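PDB 3EXA: tRNA dimethylallyltransferase from Bacillus halodurans, which probably transfers a dimethylallyl group from dimethylallyl diphosphate to the N6 of adenine 37 in tRNAs that read codons beginning with uridine. Local coordinates for residues A[103-108]-A[276-281]; A[244-249]-A[261-266]. All coordinates share one frame; numbering follows the deposited sequence.

Contact 1: A[103-108]-A[276-281]; sequences LYVNAV and TWFRNK
Trp277 meets Asn106 tip to tip: its CZ2 lies 3.1 Å from Asn106 ND2, and the amide and indole planes stand 56° apart. CG of Trp277 is anti to the backbone N (chi1 -177°), and CZ2 at the far side of the indole comes to the Asn106 amide. Phe278 follows with an apolar contact in which Val105 CG2 sits in the plane of the ring at its edge, 3.7 Å from CE2. Lys281, past the helix end, bends at chi2 and chi3, and its NZ gives a weak hydrogen bond to Asn106 OD1 at 3.0 Å. The Asn106 amide therefore has a partner on each branch, ring carbons at ND2 and an ammonium group at OD1; an alanine here would probably leave Lys281 NZ without this acceptor and open a gap beside the indole. Residues 276-279 belong to a region that probably interacts with substrate tRNA, as in relatives. The contact joins helix 102-110 to the C-terminal end of helix 256-279 and the residues after it, beside the predicted ATP-binding P-loop, which Phe278 touches near Gly10. Helix 74-90 packs on Ala107 and Val108, strand 191-198 of the parallel sheet touches Phe278 through Met194, and Asn157 of the second subunit packs on Trp277.

Contact 2: A[244-249]-A[261-266]; sequences KEMYDY and DTLKRN
The carboxylate of Glu245 and the amide of Asn266 are the flat groups that meet here, tip to tip, with their planes 45° apart. They join helices 244-251 and 256-279, an antiparallel helical hairpin (alpha-alpha hairpin) whose short segments run at 159° with axes 9.5 Å apart. Asn266 ND2 donates to the anti lone pair of Glu245 OE2 at 2.8 Å; the N-H...O angle of 161° makes the bond nearly straight, and OE2 lies close to the amide plane of Asn266. The other oxygen of Glu245, OE1, instead faces Leu263 CD1 at 3.5 Å. A bend at chi2 turns CD of Glu245 aside; the side chain crosses that of Leu263 at about a right angle, with Glu245 CG 3.7 Å from Leu263 CA. Thr262 adds a methyl contact to Glu245 CG, while its OG1 bonds to Glu258 O in its own helix. On the apolar side, CE of selenomethionine Met246 approaches Leu263 CD2 at 4.3 Å, and both residues also pack against helix 220-229. The Asn266 amide is engaged at its other branch too, where OD1 receives a weak hydrogen bond from Arg269 NH2. At the margin, Lys244 CE comes within 4.0 Å of Asn266 ND2.

How the contacts relate
Both contacts use helix 256-279, contact 2 near its N-terminal end and contact 1 at its C-terminal end, and contact 2 is nested inside the chain loop that contact 1 closes. Their centres lie about 25 Å apart and their nearest atoms about 12 Å. The centre of contact 1 is about 8 Å from the centre of the chain, beside the sheet and the probable P-loop; that of contact 2, at about 21 Å, belongs to an all-helical part. Each is partly buried, with about 220 Å² covered. Aromatic rings and a weak lysine bond mark contact 1, where Asn106 CA and Lys281 CA are 9.4 Å apart; contact 2 brings Glu245 CA within 5.9 Å of Leu263 CA and has a nearly straight amide-carboxylate bond.

Contact 1: A[103-108]-A[276-281]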
# COMPACT_ATOMS: atom_id res chain seq x y z
N LEU A 103 -2.23 23.57 -2.85
CA LEU A 103 -2.39 22.12 -2.93
C LEU A 103 -3.41 21.67 -3.96
O LEU A 103 -3.15 20.73 -4.72
CB LEU A 103 -2.80 21.58 -1.57
CG LEU A 103 -1.73 20.85 -0.78
CD1 LEU A 103 -2.32 20.41 0.55
CD2 LEU A 103 -1.23 19.65 -1.57
N TYR A 104 -4.56 22.32 -3.99
CA TYR A 104 -5.62 21.96 -4.93
C TYR A 104 -5.35 22.43 -6.35
O TYR A 104 -5.67 21.73 -7.31
CB TYR A 104 -6.97 22.50 -4.43
CG TYR A 104 -7.54 21.78 -3.22
CD1 TYR A 104 -6.77 21.63 -2.05
CD2 TYR A 104 -8.83 21.26 -3.23
CE1 TYR A 104 -7.29 20.96 -0.92
CE2 TYR A 104 -9.35 20.59 -2.11
CZ TYR A 104 -8.58 20.45 -0.96
OH TYR A 104 -9.07 19.78 0.15
N VAL A 105 -4.75 23.61 -6.49
CA VAL A 105 -4.44 24.15 -7.80
C VAL A 105 -3.29 23.40 -8.45
O VAL A 105 -3.36 23.05 -9.63
CB VAL A 105 -4.10 25.67 -7.76
CG1 VAL A 105 -5.26 26.45 -7.17
CG2 VAL A 105 -2.84 25.91 -6.95
N ASN A 106 -2.22 23.13 -7.70
CA ASN A 106 -1.09 22.40 -8.27
C ASN A 106 -1.44 20.99 -8.67
O ASN A 106 -0.91 20.48 -9.65
CB ASN A 106 0.08 22.34 -7.30
CG ASN A 106 0.78 23.66 -7.17
OD1 ASN A 106 0.47 24.61 -7.90
ND2 ASN A 106 1.73 23.74 -6.25
N ALA A 107 -2.34 20.36 -7.93
CA ALA A 107 -2.73 19.01 -8.24
C ALA A 107 -3.48 18.94 -9.57
O ALA A 107 -3.39 17.94 -10.28
CB ALA A 107 -3.59 18.44 -7.12
N VAL A 108 -4.20 20.00 -9.90
CA VAL A 108 -4.97 20.06 -11.14
C VAL A 108 -4.12 20.47 -12.34
O VAL A 108 -4.21 19.87 -13.40
CB VAL A 108 -6.12 21.08 -11.03
CG1 VAL A 108 -6.69 21.38 -12.41
CG2 VAL A 108 -7.20 20.54 -10.11
N THR A 276 3.17 33.50 -0.26
CA THR A 276 4.49 32.89 -0.31
C THR A 276 4.47 31.67 -1.22
O THR A 276 5.34 31.50 -2.07
CB THR A 276 4.97 32.51 1.10
OG1 THR A 276 5.43 33.69 1.77
CG2 THR A 276 6.10 31.49 1.04
N TRP A 277 3.46 30.83 -1.06
CA TRP A 277 3.37 29.66 -1.89
C TRP A 277 3.27 30.00 -3.37
O TRP A 277 4.00 29.44 -4.17
CB TRP A 277 2.16 28.82 -1.50
CG TRP A 277 2.07 27.56 -2.28
CD1 TRP A 277 0.95 27.02 -2.82
CD2 TRP A 277 3.14 26.65 -2.56
NE1 TRP A 277 1.24 25.83 -3.44
CE2 TRP A 277 2.58 25.58 -3.30
CE3 TRP A 277 4.52 26.63 -2.28
CZ2 TRP A 277 3.35 24.49 -3.74
CZ3 TRP A 277 5.28 25.55 -2.73
CH2 TRP A 277 4.70 24.50 -3.46
N PHE A 278 2.39 30.92 -3.75
CA PHE A 278 2.26 31.26 -5.17
C PHE A 278 3.45 32.05 -5.72
O PHE A 278 3.80 31.89 -6.89
CB PHE A 278 0.95 32.01 -5.43
CG PHE A 278 -0.25 31.14 -5.28
CD1 PHE A 278 -1.26 31.46 -4.38
CD2 PHE A 278 -0.35 29.94 -6.00
CE1 PHE A 278 -2.34 30.61 -4.18
CE2 PHE A 278 -1.42 29.07 -5.80
CZ PHE A 278 -2.42 29.40 -4.89
N ARG A 279 4.05 32.88 -4.88
CA ARG A 279 5.21 33.66 -5.27
C ARG A 279 6.34 32.70 -5.61
O ARG A 279 7.24 33.01 -6.40
CB ARG A 279 5.68 34.58 -4.14
CG ARG A 279 4.97 35.92 -4.08
CD ARG A 279 5.29 36.74 -5.32
NE ARG A 279 4.73 38.08 -5.28
CZ ARG A 279 4.98 39.02 -6.19
NH1 ARG A 279 5.80 38.76 -7.20
NH2 ARG A 279 4.43 40.22 -6.08
N ASN A 280 6.27 31.51 -5.02
CA ASN A 280 7.28 30.48 -5.24
C ASN A 280 6.98 29.65 -6.48
O ASN A 280 7.75 28.77 -6.85
CB ASN A 280 7.36 29.57 -4.02
CG ASN A 280 8.77 29.10 -3.74
OD1 ASN A 280 8.99 28.18 -2.96
ND2 ASN A 280 9.74 29.76 -4.37
N LYS A 281 5.85 29.92 -7.13
CA LYS A 281 5.49 29.18 -8.34
C LYS A 281 5.92 29.94 -9.60
O LYS A 281 5.49 31.07 -9.82
CB LYS A 281 3.98 28.92 -8.39
CG LYS A 281 3.47 28.02 -7.27
CD LYS A 281 2.79 26.78 -7.83
CE LYS A 281 3.76 25.94 -8.65
NZ LYS A 281 3.09 24.77 -9.27

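Contact 2: A[244-249]-A[261-266]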
# COMPACT_ATOMS: atom_id res chain seq x y z
N LYS A 244 -12.81 27.31 13.55
CA LYS A 244 -12.15 26.77 14.73
C LYS A 244 -12.06 27.82 15.84
O LYS A 244 -12.25 27.49 17.01
CB LYS A 244 -10.75 26.23 14.38
CG LYS A 244 -9.69 27.26 14.10
CD LYS A 244 -8.33 26.63 13.81
CE LYS A 244 -7.38 27.72 13.28
NZ LYS A 244 -5.99 27.26 12.98
N GLU A 245 -11.83 29.08 15.50
CA GLU A 245 -11.75 30.11 16.52
C GLU A 245 -13.07 30.21 17.28
O GLU A 245 -13.09 30.33 18.51
CB GLU A 245 -11.40 31.45 15.91
CG GLU A 245 -10.04 31.49 15.23
CD GLU A 245 -10.05 30.94 13.82
OE1 GLU A 245 -11.15 30.81 13.21
OE2 GLU A 245 -8.95 30.66 13.29
N MSE A 246 -14.17 30.18 16.55
CA MSE A 246 -15.47 30.25 17.20
C MSE A 246 -15.68 29.01 18.07
O MSE A 246 -16.25 29.10 19.16
CB MSE A 246 -16.58 30.38 16.15
CG MSE A 246 -16.56 31.69 15.38
SE MSE A 246 -16.60 33.28 16.54
CE MSE A 246 -14.77 33.90 16.27
N TYR A 247 -15.21 27.85 17.62
CA TYR A 247 -15.37 26.65 18.42
C TYR A 247 -14.67 26.76 19.78
O TYR A 247 -15.19 26.29 20.80
CB TYR A 247 -14.89 25.42 17.66
CG TYR A 247 -15.98 24.73 16.86
CD1 TYR A 247 -16.12 23.35 16.90
CD2 TYR A 247 -16.87 25.45 16.06
CE1 TYR A 247 -17.11 22.68 16.18
CE2 TYR A 247 -17.87 24.79 15.32
CZ TYR A 247 -17.97 23.40 15.40
OH TYR A 247 -18.94 22.71 14.70
N ASP A 248 -13.48 27.37 19.82
CA ASP A 248 -12.82 27.54 21.11
C ASP A 248 -13.70 28.42 22.00
O ASP A 248 -13.83 28.17 23.19
CB ASP A 248 -11.44 28.19 20.95
CG ASP A 248 -10.40 27.23 20.45
OD1 ASP A 248 -10.15 26.20 21.12
OD2 ASP A 248 -9.82 27.49 19.38
N TYR A 249 -14.29 29.45 21.40
CA TYR A 249 -15.17 30.34 22.15
C TYR A 249 -16.37 29.55 22.69
O TYR A 249 -16.70 29.63 23.87
CB TYR A 249 -15.68 31.49 21.26
CG TYR A 249 -16.93 32.16 21.82
CD1 TYR A 249 -16.88 32.89 23.01
CD2 TYR A 249 -18.17 32.02 21.18
CE1 TYR A 249 -18.03 33.46 23.55
CE2 TYR A 249 -19.33 32.59 21.71
CZ TYR A 249 -19.25 33.31 22.90
OH TYR A 249 -20.37 33.87 23.46
N ASP A 261 -10.18 38.38 17.66
CA ASP A 261 -8.81 38.85 17.48
C ASP A 261 -7.93 37.75 16.89
O ASP A 261 -7.10 38.01 16.02
CB ASP A 261 -8.24 39.33 18.81
CG ASP A 261 -6.77 39.67 18.73
OD1 ASP A 261 -5.93 38.75 18.84
OD2 ASP A 261 -6.44 40.85 18.55
N THR A 262 -8.13 36.52 17.36
CA THR A 262 -7.35 35.37 16.90
C THR A 262 -7.71 34.98 15.47
O THR A 262 -6.85 34.57 14.68
CB THR A 262 -7.54 34.17 17.84
OG1 THR A 262 -6.91 34.44 19.10
CG2 THR A 262 -6.93 32.90 17.23
N LEU A 263 -8.98 35.13 15.13
CA LEU A 263 -9.46 34.83 13.78
C LEU A 263 -8.82 35.80 12.80
O LEU A 263 -8.39 35.41 11.72
CB LEU A 263 -10.98 34.96 13.71
CG LEU A 263 -11.60 34.97 12.31
CD1 LEU A 263 -11.05 33.81 11.49
CD2 LEU A 263 -13.12 34.87 12.42
N LYS A 264 -8.77 37.07 13.18
CA LYS A 264 -8.17 38.07 12.32
C LYS A 264 -6.70 37.77 12.08
O LYS A 264 -6.21 37.82 10.94
CB LYS A 264 -8.32 39.46 12.94
CG LYS A 264 -9.74 40.03 12.82
CD LYS A 264 -9.85 41.39 13.51
CE LYS A 264 -11.21 42.04 13.26
NZ LYS A 264 -11.30 43.41 13.86
N ARG A 265 -6.00 37.44 13.16
CA ARG A 265 -4.58 37.13 13.09
C ARG A 265 -4.36 35.90 12.21
O ARG A 265 -3.57 35.95 11.27
CB ARG A 265 -4.06 36.90 14.51
CG ARG A 265 -2.59 36.55 14.60
CD ARG A 265 -1.99 37.15 15.87
NE ARG A 265 -2.84 36.94 17.03
CZ ARG A 265 -3.17 35.74 17.51
NH1 ARG A 265 -3.97 35.64 18.58
NH2 ARG A 265 -2.71 34.64 16.93
N ASN A 266 -5.07 34.81 12.50
CA ASN A 266 -4.91 33.62 11.68
C ASN A 266 -5.25 33.91 10.22
O ASN A 266 -4.62 33.36 9.32
CB ASN A 266 -5.79 32.47 12.18
CG ASN A 266 -5.44 32.03 13.57
OD1 ASN A 266 -4.29 32.16 14.01
ND2 ASN A 266 -6.42 31.49 14.29